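Dioxygenase (Pseudomonas brassicacearum, PDB 5V2D) probably cleaves the central double bond of lignin-derived stilbenes with molecular oxygen, using an iron ion held by four histidines. Local coordinates at residues Y247-L252 with W350-N355; P254-V259 with P273-L278; C371-C376 with P407-N412. All blocks are in the same frame, centred on the assembly; numbering follows the deposited sequence.

Contact 1. Residues Y247-L252 with W350-N355; sequences YVVFPL and WTFDLN
Y247 and L354 meet through a CH-pi contact. L354 CD2 sits over one face of the phenol ring, 3.9 Å from the centroid of the Y247 ring and 28° off the ring normal. Within the ring the methyl lies nearest the hydroxyl-bearing end: L354 CD2 is 3.5 Å from both CE1 and CZ of Y247. The two side chains arrive from opposite directions. With Y247 reduced to an alanine, L354 CD2 is likely to lose the aromatic face it rests on, and a gap to open at this end of the interface.

The second interaction is aliphatic-aromatic. V249 CG1 is 4.1 Å from F352 CE1, approaching the ring obliquely. With CG1 anti to the backbone N of V249 (chi1 -179°), that methyl is the branch that makes the contact. The CA atoms of V249 and F352 are 9.4 Å apart and those of Y247 and L354 10.7 Å, so only side chains bridge the gap.

The surroundings fit neighbouring blades of the beta-propeller expected of this family: strand 247-252 pairs with strand 276-283, strand 345-353 with strand 314-322. F279 and F294, of strands 276-283 and 292-298, bring their rings to F352, while V315 of strand 314-322 touches Y247.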
ATOM      1  N   TYR A 247      12.706   1.205 -18.373  1.00 31.39           N
ATOM      2  CA  TYR A 247      13.009   0.004 -17.593  1.00 30.93           C
ATOM      3  C   TYR A 247      11.927  -0.272 -16.550  1.00 29.69           C
ATOM      4  O   TYR A 247      11.142   0.599 -16.187  1.00 29.21           O
ATOM      5  CB  TYR A 247      14.339   0.128 -16.860  1.00 32.68           C
ATOM      6  CG  TYR A 247      15.475   0.176 -17.817  1.00 34.81           C
ATOM      7  CD1 TYR A 247      15.986  -0.980 -18.393  1.00 35.64           C
ATOM      8  CD2 TYR A 247      15.987   1.406 -18.221  1.00 34.88           C
ATOM      9  CE1 TYR A 247      16.958  -0.916 -19.346  1.00 38.11           C
ATOM     10  CE2 TYR A 247      16.992   1.488 -19.192  1.00 40.80           C
ATOM     11  CZ  TYR A 247      17.484   0.320 -19.720  1.00 38.36           C
ATOM     12  OH  TYR A 247      18.450   0.338 -20.637  1.00 40.19           O
ATOM     13  N   VAL A 248      11.924  -1.508 -16.077  1.00 31.43           N
ATOM     14  CA  VAL A 248      11.119  -1.954 -14.950  1.00 30.75           C
ATOM     15  C   VAL A 248      12.098  -2.604 -13.967  1.00 28.77           C
ATOM     16  O   VAL A 248      13.007  -3.284 -14.381  1.00 29.31           O
ATOM     17  CB  VAL A 248      10.105  -2.955 -15.477  1.00 34.45           C
ATOM     18  CG1 VAL A 248       9.365  -3.631 -14.361  1.00 38.60           C
ATOM     19  CG2 VAL A 248       9.112  -2.218 -16.345  1.00 37.49           C
ATOM     20  N   VAL A 249      11.904  -2.398 -12.661  1.00 29.02           N
ATOM     21  CA  VAL A 249      12.724  -2.973 -11.614  1.00 29.14           C
ATOM     22  C   VAL A 249      11.821  -3.693 -10.610  1.00 30.57           C
ATOM     23  O   VAL A 249      10.852  -3.096 -10.098  1.00 26.53           O
ATOM     24  CB  VAL A 249      13.510  -1.892 -10.869  1.00 30.13           C
ATOM     25  CG1 VAL A 249      14.389  -2.514  -9.786  1.00 31.89           C
ATOM     26  CG2 VAL A 249      14.345  -1.097 -11.863  1.00 30.16           C
ATOM     27  N   PHE A 250      12.132  -4.959 -10.346  1.00 30.93           N
ATOM     28  CA  PHE A 250      11.416  -5.799  -9.362  1.00 30.32           C
ATOM     29  C   PHE A 250      12.335  -5.951  -8.124  1.00 29.28           C
ATOM     30  O   PHE A 250      13.356  -6.611  -8.191  1.00 28.45           O
ATOM     31  CB  PHE A 250      11.228  -7.179  -9.901  1.00 32.26           C
ATOM     32  CG  PHE A 250      10.265  -7.281 -11.040  1.00 31.43           C
ATOM     33  CD1 PHE A 250      10.588  -6.775 -12.290  1.00 33.16           C
ATOM     34  CD2 PHE A 250       9.134  -8.104 -10.919  1.00 34.89           C
ATOM     35  CE1 PHE A 250       9.705  -6.880 -13.372  1.00 32.39           C
ATOM     36  CE2 PHE A 250       8.220  -8.283 -12.011  1.00 32.93           C
ATOM     37  CZ  PHE A 250       8.523  -7.659 -13.241  1.00 35.27           C
ATOM     38  N   PRO A 251      11.950  -5.387  -6.998  1.00 28.37           N
ATOM     39  CA  PRO A 251      12.729  -5.592  -5.757  1.00 27.26           C
ATOM     40  C   PRO A 251      12.225  -6.853  -5.062  1.00 28.07           C
ATOM     41  O   PRO A 251      11.095  -6.916  -4.561  1.00 26.09           O
ATOM     42  CB  PRO A 251      12.458  -4.314  -4.930  1.00 28.10           C
ATOM     43  CG  PRO A 251      11.582  -3.461  -5.831  1.00 28.71           C
ATOM     44  CD  PRO A 251      10.943  -4.339  -6.832  1.00 27.63           C
ATOM     45  N   LEU A 252      13.054  -7.874  -4.975  1.00 28.34           N
ATOM     46  CA  LEU A 252      12.727  -9.087  -4.238  1.00 28.05           C
ATOM     47  C   LEU A 252      13.175  -8.929  -2.798  1.00 29.56           C
ATOM     48  O   LEU A 252      14.375  -8.881  -2.499  1.00 30.73           O
ATOM     49  CB  LEU A 252      13.440 -10.335  -4.827  1.00 30.84           C
ATOM     50  CG  LEU A 252      12.662 -10.954  -5.971  1.00 32.21           C
ATOM     51  CD1 LEU A 252      12.688  -9.993  -7.134  1.00 31.20           C
ATOM     52  CD2 LEU A 252      13.239 -12.269  -6.366  1.00 34.09           C
ATOM     53  N   TRP A 350      18.711   3.873  -4.884  1.00 27.91           N
ATOM     54  CA  TRP A 350      19.500   2.808  -5.515  1.00 28.71           C
ATOM     55  C   TRP A 350      19.846   3.237  -6.945  1.00 30.76           C
ATOM     56  O   TRP A 350      19.012   3.815  -7.650  1.00 29.65           O
ATOM     57  CB  TRP A 350      18.666   1.550  -5.618  1.00 29.28           C
ATOM     58  CG  TRP A 350      18.205   0.995  -4.348  1.00 30.24           C
ATOM     59  CD1 TRP A 350      17.018   1.219  -3.780  1.00 29.88           C
ATOM     60  CD2 TRP A 350      18.846  -0.015  -3.574  1.00 29.30           C
ATOM     61  NE1 TRP A 350      16.893   0.465  -2.631  1.00 31.34           N
ATOM     62  CE2 TRP A 350      17.988  -0.330  -2.508  1.00 29.40           C
ATOM     63  CE3 TRP A 350      20.080  -0.673  -3.659  1.00 33.48           C
ATOM     64  CZ2 TRP A 350      18.320  -1.228  -1.515  1.00 30.48           C
ATOM     65  CZ3 TRP A 350      20.413  -1.574  -2.639  1.00 31.74           C
ATOM     66  CH2 TRP A 350      19.546  -1.851  -1.613  1.00 31.67           C
ATOM     67  N   THR A 351      21.058   2.903  -7.401  1.00 31.46           N
ATOM     68  CA  THR A 351      21.516   3.205  -8.733  1.00 31.69           C
ATOM     69  C   THR A 351      21.960   1.859  -9.376  1.00 34.48           C
ATOM     70  O   THR A 351      22.823   1.139  -8.793  1.00 35.80           O
ATOM     71  CB  THR A 351      22.732   4.122  -8.627  1.00 35.31           C
ATOM     72  OG1 THR A 351      22.316   5.368  -8.017  1.00 38.07           O
ATOM     73  CG2 THR A 351      23.292   4.443 -10.050  1.00 36.72           C
ATOM     74  N   PHE A 352      21.302   1.464 -10.456  1.00 31.39           N
ATOM     75  CA  PHE A 352      21.565   0.198 -11.136  1.00 34.19           C
ATOM     76  C   PHE A 352      22.202   0.612 -12.490  1.00 36.09           C
ATOM     77  O   PHE A 352      21.524   1.102 -13.386  1.00 36.22           O
ATOM     78  CB  PHE A 352      20.288  -0.623 -11.362  1.00 31.98           C
ATOM     79  CG  PHE A 352      19.554  -0.932 -10.098  1.00 30.65           C
ATOM     80  CD1 PHE A 352      18.457  -0.161  -9.723  1.00 31.82           C
ATOM     81  CD2 PHE A 352      20.020  -1.850  -9.204  1.00 31.11           C
ATOM     82  CE1 PHE A 352      17.756  -0.448  -8.573  1.00 32.67           C
ATOM     83  CE2 PHE A 352      19.342  -2.123  -8.037  1.00 33.63           C
ATOM     84  CZ  PHE A 352      18.201  -1.402  -7.708  1.00 29.80           C
ATOM     85  N   ASP A 353      23.509   0.425 -12.570  1.00 36.06           N
ATOM     86  CA  ASP A 353      24.286   0.825 -13.740  1.00 37.07           C
ATOM     87  C   ASP A 353      24.375  -0.378 -14.627  1.00 37.46           C
ATOM     88  O   ASP A 353      25.128  -1.354 -14.288  1.00 35.93           O
ATOM     89  CB  ASP A 353      25.671   1.305 -13.335  1.00 39.13           C
ATOM     90  CG  ASP A 353      26.486   1.863 -14.547  1.00 41.88           C
ATOM     91  OD1 ASP A 353      26.075   1.703 -15.743  1.00 37.76           O
ATOM     92  OD2 ASP A 353      27.446   2.606 -14.248  1.00 46.25           O
ATOM     93  N   LEU A 354      23.592  -0.354 -15.717  1.00 36.82           N
ATOM     94  CA  LEU A 354      23.513  -1.515 -16.558  1.00 39.68           C
ATOM     95  C   LEU A 354      24.868  -1.798 -17.340  1.00 43.48           C
ATOM     96  O   LEU A 354      25.035  -2.874 -17.894  1.00 41.24           O
ATOM     97  CB  LEU A 354      22.392  -1.322 -17.573  1.00 42.22           C
ATOM     98  CG  LEU A 354      21.003  -1.937 -17.478  1.00 49.33           C
ATOM     99  CD1 LEU A 354      20.801  -3.025 -16.397  1.00 50.51           C
ATOM    100  CD2 LEU A 354      19.935  -0.841 -17.484  1.00 49.35           C
ATOM    101  N   ASN A 355      25.711  -0.773 -17.410  1.00 40.75           N
ATOM    102  CA  ASN A 355      27.019  -0.901 -18.148  1.00 45.94           C
ATOM    103  C   ASN A 355      28.193  -1.169 -17.287  1.00 46.07           C
ATOM    104  O   ASN A 355      29.348  -0.934 -17.669  1.00 46.20           O
ATOM    105  CB  ASN A 355      27.282   0.389 -18.884  1.00 45.41           C
ATOM    106  CG  ASN A 355      26.250   0.615 -19.929  1.00 46.17           C
ATOM    107  OD1 ASN A 355      25.835  -0.370 -20.551  1.00 49.86           O
ATOM    108  ND2 ASN A 355      25.728   1.832 -20.012  1.00 51.84           N
TER

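Contact 2. Residues P254-V259 with P273-L278; sequences PLTVDV and PDLPQL
P254 and L275 face each other where an excursion leaves a propeller blade: the chain departs after strand 247-252, forms the small antiparallel pair 255-257 and 269-271, and returns as strand 276-283. The first shell is centred on the P254 ring. Its CB lies 4.1 Å from CB of L275, and its CG is 3.8 Å from the carbonyl oxygen of L275, so the ring meets both the side chain and the backbone of that residue. L275 then reaches on past P254, and its CD1 comes within 4.1 Å of CA of P254. The same methyl meets T256 tip to tip, with L275 CD1 4.0 Å from T256 CG2. A chi1 of 54° at T256 places CG2 anti to the carbonyl carbon, and this methyl, not the hydroxyl, is what L275 encounters. On another flank of the proline, P254 CD is 4.4 Å from Q277 CG, a looser contact.

The next shell positions these groups. W271 and Q302 also touch P254, and Y234 packs on L275. Backbone bonds join P254 to Q272 and T256 to Q270, tying the excursion to its own returning strand. At its far end D258 is the N-cap of helix 259-263. Q277 reaches strand 292-298, at one border of the blade: beyond the CG that brushes P254, its NE2 is hydrogen-bonded to O of P297.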
ATOM      1  N   PRO A 254      13.771 -10.180   1.004  1.00 35.10           N
ATOM      2  CA  PRO A 254      14.202 -11.496   1.499  1.00 35.70           C
ATOM      3  C   PRO A 254      13.191 -12.239   2.391  1.00 35.90           C
ATOM      4  O   PRO A 254      13.567 -12.776   3.450  1.00 33.77           O
ATOM      5  CB  PRO A 254      15.481 -11.195   2.350  1.00 37.90           C
ATOM      6  CG  PRO A 254      15.810  -9.804   2.125  1.00 38.60           C
ATOM      7  CD  PRO A 254      14.620  -9.090   1.501  1.00 36.73           C
ATOM      8  N   LEU A 255      11.951 -12.299   1.950  1.00 34.09           N
ATOM      9  CA  LEU A 255      10.881 -13.041   2.559  1.00 34.12           C
ATOM     10  C   LEU A 255      10.563 -14.158   1.567  1.00 37.98           C
ATOM     11  O   LEU A 255      10.004 -13.856   0.472  1.00 36.24           O
ATOM     12  CB  LEU A 255       9.646 -12.159   2.686  1.00 33.76           C
ATOM     13  CG  LEU A 255       9.643 -11.194   3.831  1.00 31.08           C
ATOM     14  CD1 LEU A 255       8.489 -10.222   3.729  1.00 32.82           C
ATOM     15  CD2 LEU A 255       9.598 -11.914   5.187  1.00 34.12           C
ATOM     16  N   THR A 256      10.858 -15.420   1.917  1.00 35.64           N
ATOM     17  CA  THR A 256      10.712 -16.544   0.975  1.00 34.78           C
ATOM     18  C   THR A 256       9.559 -17.437   1.285  1.00 35.64           C
ATOM     19  O   THR A 256       9.086 -17.493   2.417  1.00 36.82           O
ATOM     20  CB  THR A 256      12.005 -17.417   0.900  1.00 36.27           C
ATOM     21  OG1 THR A 256      12.390 -17.844   2.211  1.00 32.02           O
ATOM     22  CG2 THR A 256      13.114 -16.580   0.367  1.00 38.36           C
ATOM     23  N   VAL A 257       9.113 -18.165   0.276  1.00 34.13           N
ATOM     24  CA  VAL A 257       7.925 -18.985   0.411  1.00 37.70           C
ATOM     25  C   VAL A 257       8.317 -20.451   0.468  1.00 42.00           C
ATOM     26  O   VAL A 257       9.152 -20.878  -0.274  1.00 41.26           O
ATOM     27  CB  VAL A 257       7.037 -18.803  -0.795  1.00 39.75           C
ATOM     28  CG1 VAL A 257       5.728 -19.566  -0.660  1.00 39.51           C
ATOM     29  CG2 VAL A 257       6.732 -17.344  -0.984  1.00 41.57           C
ATOM     30  N   ASP A 258       7.659 -21.227   1.325  1.00 44.78           N
ATOM     31  CA  ASP A 258       7.778 -22.697   1.360  1.00 42.62           C
ATOM     32  C   ASP A 258       6.384 -23.348   1.481  1.00 38.69           C
ATOM     33  O   ASP A 258       5.724 -23.270   2.528  1.00 38.18           O
ATOM     34  CB  ASP A 258       8.660 -23.103   2.543  1.00 48.13           C
ATOM     35  CG  ASP A 258       9.004 -24.619   2.527  1.00 51.44           C
ATOM     36  OD1 ASP A 258      10.144 -24.951   2.328  1.00 61.72           O
ATOM     37  OD2 ASP A 258       8.144 -25.491   2.689  1.00 54.12           O
ATOM     38  N   VAL A 259       5.951 -23.992   0.427  1.00 40.48           N
ATOM     39  CA  VAL A 259       4.605 -24.588   0.400  1.00 43.92           C
ATOM     40  C   VAL A 259       4.419 -25.712   1.448  1.00 47.49           C
ATOM     41  O   VAL A 259       3.314 -25.867   2.036  1.00 43.75           O
ATOM     42  CB  VAL A 259       4.239 -25.149  -0.970  1.00 46.89           C
ATOM     43  CG1 VAL A 259       2.749 -25.619  -0.957  1.00 50.17           C
ATOM     44  CG2 VAL A 259       4.455 -24.099  -2.024  1.00 49.85           C
ATOM     45  N   PRO A 273      17.696 -13.839   6.974  1.00 44.83           N
ATOM     46  CA  PRO A 273      18.608 -12.745   7.313  1.00 45.80           C
ATOM     47  C   PRO A 273      19.968 -12.732   6.579  1.00 44.73           C
ATOM     48  O   PRO A 273      20.711 -11.808   6.688  1.00 44.12           O
ATOM     49  CB  PRO A 273      18.841 -12.959   8.820  1.00 50.57           C
ATOM     50  CG  PRO A 273      18.748 -14.441   8.975  1.00 50.82           C
ATOM     51  CD  PRO A 273      17.597 -14.814   8.079  1.00 45.79           C
ATOM     52  N   ASP A 274      20.248 -13.742   5.793  1.00 46.06           N
ATOM     53  CA  ASP A 274      21.541 -13.917   5.126  1.00 48.77           C
ATOM     54  C   ASP A 274      21.323 -14.028   3.618  1.00 48.74           C
ATOM     55  O   ASP A 274      22.047 -14.698   2.925  1.00 43.45           O
ATOM     56  CB  ASP A 274      22.187 -15.219   5.667  1.00 51.56           C
ATOM     57  CG  ASP A 274      21.283 -16.427   5.513  1.00 56.76           C
ATOM     58  OD1 ASP A 274      20.013 -16.301   5.215  1.00 59.46           O
ATOM     59  OD2 ASP A 274      21.852 -17.522   5.694  1.00 61.48           O
ATOM     60  N   LEU A 275      20.279 -13.396   3.111  1.00 47.12           N
ATOM     61  CA  LEU A 275      19.922 -13.418   1.684  1.00 43.89           C
ATOM     62  C   LEU A 275      19.998 -11.978   1.185  1.00 41.60           C
ATOM     63  O   LEU A 275      19.312 -11.111   1.708  1.00 38.75           O
ATOM     64  CB  LEU A 275      18.485 -13.815   1.502  1.00 43.33           C
ATOM     65  CG  LEU A 275      18.016 -14.915   0.613  1.00 45.22           C
ATOM     66  CD1 LEU A 275      16.560 -14.610   0.253  1.00 43.58           C
ATOM     67  CD2 LEU A 275      18.879 -15.238  -0.579  1.00 42.35           C
ATOM     68  N   PRO A 276      20.816 -11.724   0.189  1.00 43.34           N
ATOM     69  CA  PRO A 276      20.865 -10.359  -0.352  1.00 40.88           C
ATOM     70  C   PRO A 276      19.478  -9.864  -0.871  1.00 36.49           C
ATOM     71  O   PRO A 276      18.697 -10.619  -1.436  1.00 35.62           O
ATOM     72  CB  PRO A 276      21.875 -10.477  -1.480  1.00 40.79           C
ATOM     73  CG  PRO A 276      22.747 -11.663  -1.149  1.00 42.79           C
ATOM     74  CD  PRO A 276      21.841 -12.618  -0.417  1.00 45.81           C
ATOM     75  N   GLN A 277      19.210  -8.600  -0.627  1.00 33.23           N
ATOM     76  CA  GLN A 277      18.182  -7.877  -1.368  1.00 33.53           C
ATOM     77  C   GLN A 277      18.524  -8.105  -2.828  1.00 34.70           C
ATOM     78  O   GLN A 277      19.691  -8.019  -3.222  1.00 36.83           O
ATOM     79  CB  GLN A 277      18.203  -6.400  -0.982  1.00 34.68           C
ATOM     80  CG  GLN A 277      17.612  -6.128   0.395  1.00 34.45           C
ATOM     81  CD  GLN A 277      17.831  -4.703   0.817  1.00 38.13           C
ATOM     82  OE1 GLN A 277      16.991  -3.851   0.593  1.00 37.78           O
ATOM     83  NE2 GLN A 277      18.989  -4.416   1.351  1.00 39.31           N
ATOM     84  N   LEU A 278      17.550  -8.461  -3.626  1.00 33.80           N
ATOM     85  CA  LEU A 278      17.809  -8.743  -5.044  1.00 35.52           C
ATOM     86  C   LEU A 278      16.900  -7.818  -5.894  1.00 35.22           C
ATOM     87  O   LEU A 278      15.781  -7.497  -5.497  1.00 34.93           O
ATOM     88  CB  LEU A 278      17.514 -10.192  -5.241  1.00 38.16           C
ATOM     89  CG  LEU A 278      18.078 -10.955  -6.368  1.00 44.56           C
ATOM     90  CD1 LEU A 278      19.589 -10.880  -6.489  1.00 46.40           C
ATOM     91  CD2 LEU A 278      17.640 -12.417  -6.291  1.00 45.91           C
TER

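Contact 3. Residues C371-C376 with P407-N412; sequences CEFPRC and PFQFFN
E372 and F411 make the first contact of this pair, which joins the inner edge of one propeller blade to the loop leading into strand 413-418 of that same blade. CB of E372 comes in at a slant, 3.8 Å from CZ of F411. The glutamate then bends at chi2 and carries its carboxylate away from the loop. E372 OE2 accepts from the backbone N of F373 at 2.7 Å, on the anti side and 33° out of the carboxylate plane, and is also hydrogen-bonded to ND1 of H304. Because H304 is an iron ligand, E372 is a second-shell residue that can fix the rotation of its imidazole, a role glutamates have in carotenoid-cleavage relatives.

At F373 the chain turns a corner, with phi and psi both positive. The side chain of F373 is about 6 Å from the bound iron ion. Its ring meets F411 along an edge: CE2 of F411 lies near the plane of the F373 ring, 3.8 Å from F373 CD2. The centroids of the F373 and F411 rings are 6.0 Å apart and the planes stand at 84°.

Further round the F373 ring comes Q409, from the type II turn P407-F410. Its OE1 is hydrogen-bonded to Y36 OH, while the amide plane is tilted 42° from the ring, with NE2 of Q409 3.6 Å from CZ of F373.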
ATOM      1  N   CYS A 371      10.957   6.960   7.347  1.00 33.67           N
ATOM      2  CA  CYS A 371       9.755   7.379   6.702  1.00 30.02           C
ATOM      3  C   CYS A 371       9.109   6.210   5.899  1.00 30.55           C
ATOM      4  O   CYS A 371       9.725   5.197   5.668  1.00 27.07           O
ATOM      5  CB  CYS A 371      10.081   8.548   5.770  1.00 33.72           C
ATOM      6  SG  CYS A 371      11.350   8.195   4.543  1.00 35.43           S
ATOM      7  N   GLU A 372       7.870   6.410   5.493  1.00 28.63           N
ATOM      8  CA  GLU A 372       7.125   5.409   4.694  1.00 27.34           C
ATOM      9  C   GLU A 372       5.901   6.092   4.071  1.00 27.78           C
ATOM     10  O   GLU A 372       5.754   7.344   4.162  1.00 26.00           O
ATOM     11  CB  GLU A 372       6.777   4.155   5.487  1.00 30.67           C
ATOM     12  CG  GLU A 372       7.581   2.891   5.011  1.00 32.42           C
ATOM     13  CD  GLU A 372       7.207   2.417   3.554  1.00 33.56           C
ATOM     14  OE1 GLU A 372       7.992   1.658   2.877  1.00 28.82           O
ATOM     15  OE2 GLU A 372       6.080   2.787   3.088  1.00 28.93           O
ATOM     16  N   PHE A 373       5.092   5.292   3.373  1.00 24.95           N
ATOM     17  CA  PHE A 373       4.007   5.800   2.609  1.00 25.34           C
ATOM     18  C   PHE A 373       4.356   6.981   1.713  1.00 25.32           C
ATOM     19  O   PHE A 373       3.641   8.007   1.705  1.00 26.15           O
ATOM     20  CB  PHE A 373       2.771   6.094   3.500  1.00 26.89           C
ATOM     21  CG  PHE A 373       2.079   4.835   4.021  1.00 27.02           C
ATOM     22  CD1 PHE A 373       1.363   4.030   3.179  1.00 27.31           C
ATOM     23  CD2 PHE A 373       2.191   4.487   5.343  1.00 28.73           C
ATOM     24  CE1 PHE A 373       0.687   2.927   3.625  1.00 29.77           C
ATOM     25  CE2 PHE A 373       1.477   3.396   5.845  1.00 32.16           C
ATOM     26  CZ  PHE A 373       0.721   2.597   4.974  1.00 31.18           C
ATOM     27  N   PRO A 374       5.357   6.847   0.880  1.00 26.22           N
ATOM     28  CA  PRO A 374       5.772   7.903  -0.028  1.00 26.70           C
ATOM     29  C   PRO A 374       4.792   8.185  -1.126  1.00 28.68           C
ATOM     30  O   PRO A 374       4.077   7.310  -1.576  1.00 26.18           O
ATOM     31  CB  PRO A 374       7.063   7.332  -0.672  1.00 28.49           C
ATOM     32  CG  PRO A 374       6.838   5.836  -0.634  1.00 29.09           C
ATOM     33  CD  PRO A 374       6.143   5.602   0.669  1.00 27.99           C
ATOM     34  N   ARG A 375       4.752   9.415  -1.583  1.00 25.13           N
ATOM     35  CA  ARG A 375       3.894   9.779  -2.734  1.00 24.93           C
ATOM     36  C   ARG A 375       4.640  10.798  -3.556  1.00 27.57           C
ATOM     37  O   ARG A 375       5.069  11.849  -3.000  1.00 25.55           O
ATOM     38  CB  ARG A 375       2.654  10.488  -2.175  1.00 26.67           C
ATOM     39  CG  ARG A 375       1.722  11.162  -3.150  1.00 26.29           C
ATOM     40  CD  ARG A 375       1.062  10.099  -4.053  1.00 26.14           C
ATOM     41  NE  ARG A 375       0.129   9.349  -3.210  1.00 25.66           N
ATOM     42  CZ  ARG A 375      -0.599   8.328  -3.687  1.00 29.24           C
ATOM     43  NH1 ARG A 375      -0.476   7.996  -4.945  1.00 30.09           N
ATOM     44  NH2 ARG A 375      -1.393   7.638  -2.923  1.00 29.26           N
ATOM     45  N   CYS A 376       4.805  10.564  -4.843  1.00 27.52           N
ATOM     46  CA  CYS A 376       5.301  11.624  -5.714  1.00 31.83           C
ATOM     47  C   CYS A 376       4.121  12.210  -6.492  1.00 30.52           C
ATOM     48  O   CYS A 376       3.024  11.649  -6.494  1.00 28.33           O
ATOM     49  CB  CYS A 376       6.365  11.118  -6.670  1.00 33.26           C
ATOM     50  SG  CYS A 376       5.775   9.974  -7.846  1.00 38.47           S
ATOM     51  N   PRO A 407       1.101   2.752  18.363  1.00 40.22           N
ATOM     52  CA  PRO A 407       0.677   1.635  17.510  1.00 37.97           C
ATOM     53  C   PRO A 407       1.645   1.371  16.413  1.00 36.13           C
ATOM     54  O   PRO A 407       2.454   2.217  16.100  1.00 38.28           O
ATOM     55  CB  PRO A 407      -0.706   2.084  17.010  1.00 38.36           C
ATOM     56  CG  PRO A 407      -0.710   3.553  17.147  1.00 38.81           C
ATOM     57  CD  PRO A 407       0.222   3.926  18.250  1.00 40.14           C
ATOM     58  N   PHE A 408       1.514   0.221  15.804  1.00 35.60           N
ATOM     59  CA  PHE A 408       2.117  -0.101  14.519  1.00 36.05           C
ATOM     60  C   PHE A 408       1.672   0.947  13.436  1.00 33.15           C
ATOM     61  O   PHE A 408       0.536   1.389  13.377  1.00 32.50           O
ATOM     62  CB  PHE A 408       1.636  -1.530  14.125  1.00 37.08           C
ATOM     63  CG  PHE A 408       2.179  -2.063  12.818  1.00 40.89           C
ATOM     64  CD1 PHE A 408       1.296  -2.491  11.791  1.00 46.14           C
ATOM     65  CD2 PHE A 408       3.550  -2.229  12.623  1.00 45.24           C
ATOM     66  CE1 PHE A 408       1.781  -3.034  10.577  1.00 48.95           C
ATOM     67  CE2 PHE A 408       4.031  -2.761  11.413  1.00 46.49           C
ATOM     68  CZ  PHE A 408       3.154  -3.179  10.396  1.00 48.50           C
ATOM     69  N   GLN A 409       2.590   1.284  12.553  1.00 34.75           N
ATOM     70  CA  GLN A 409       2.424   2.286  11.470  1.00 35.41           C
ATOM     71  C   GLN A 409       1.939   3.688  12.060  1.00 33.86           C
ATOM     72  O   GLN A 409       1.081   4.354  11.495  1.00 30.49           O
ATOM     73  CB  GLN A 409       1.484   1.745  10.387  1.00 36.37           C
ATOM     74  CG  GLN A 409       2.051   0.616   9.458  1.00 39.71           C
ATOM     75  CD  GLN A 409       0.944  -0.013   8.559  1.00 43.48           C
ATOM     76  OE1 GLN A 409      -0.189  -0.228   9.072  1.00 50.34           O
ATOM     77  NE2 GLN A 409       1.185  -0.211   7.209  1.00 40.49           N
ATOM     78  N   PHE A 410       2.485   4.098  13.198  1.00 30.49           N
ATOM     79  CA  PHE A 410       2.287   5.409  13.748  1.00 32.14           C
ATOM     80  C   PHE A 410       3.212   6.466  13.085  1.00 34.67           C
ATOM     81  O   PHE A 410       4.430   6.341  13.164  1.00 35.51           O
ATOM     82  CB  PHE A 410       2.536   5.396  15.283  1.00 33.73           C
ATOM     83  CG  PHE A 410       2.280   6.715  15.951  1.00 33.75           C
ATOM     84  CD1 PHE A 410       3.314   7.554  16.245  1.00 37.20           C
ATOM     85  CD2 PHE A 410       1.043   7.093  16.307  1.00 33.00           C
ATOM     86  CE1 PHE A 410       3.082   8.783  16.909  1.00 32.90           C
ATOM     87  CE2 PHE A 410       0.804   8.296  16.920  1.00 34.61           C
ATOM     88  CZ  PHE A 410       1.872   9.160  17.217  1.00 35.72           C
ATOM     89  N   PHE A 411       2.633   7.499  12.452  1.00 28.84           N
ATOM     90  CA  PHE A 411       3.422   8.503  11.772  1.00 28.69           C
ATOM     91  C   PHE A 411       2.901   9.853  12.237  1.00 29.62           C
ATOM     92  O   PHE A 411       1.752  10.172  11.999  1.00 26.84           O
ATOM     93  CB  PHE A 411       3.378   8.381  10.281  1.00 31.17           C
ATOM     94  CG  PHE A 411       3.872   7.081   9.770  1.00 31.98           C
ATOM     95  CD1 PHE A 411       5.236   6.888   9.593  1.00 33.80           C
ATOM     96  CD2 PHE A 411       2.996   6.067   9.418  1.00 30.11           C
ATOM     97  CE1 PHE A 411       5.734   5.715   9.032  1.00 34.99           C
ATOM     98  CE2 PHE A 411       3.478   4.867   8.938  1.00 32.01           C
ATOM     99  CZ  PHE A 411       4.846   4.662   8.729  1.00 32.12           C
ATOM    100  N   ASN A 412       3.742  10.625  12.938  1.00 28.63           N
ATOM    101  CA  ASN A 412       3.294  11.892  13.509  1.00 27.97           C
ATOM    102  C   ASN A 412       3.747  13.087  12.735  1.00 27.63           C
ATOM    103  O   ASN A 412       3.540  14.195  13.214  1.00 26.77           O
ATOM    104  CB  ASN A 412       3.685  12.023  15.007  1.00 30.54           C
ATOM    105  CG  ASN A 412       5.177  11.894  15.243  1.00 31.12           C
ATOM    106  OD1 ASN A 412       5.958  11.738  14.287  1.00 31.17           O
ATOM    107  ND2 ASN A 412       5.582  11.921  16.547  1.00 31.84           N
TER

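Overall arrangement
Contacts 1 and 2 share a blade. Strands 247-252 and 276-283 are neighbours in one antiparallel sheet, and L252 N lies 2.8 Å from L278 O, a probable hydrogen bond between them; their centres are about 18 Å apart. Contact 2 is nested in the chain loop that contact 1 closes, so along the chain the excursion falls between the two strands that contact 1 brings together. Contact 3 follows later in the sequence and stands apart: its centre is about 24 Å from each of the others, with nearest atoms about 11 Å away. It is also the contact nearest the metal, the iron held by H188, H239, H304 and H495.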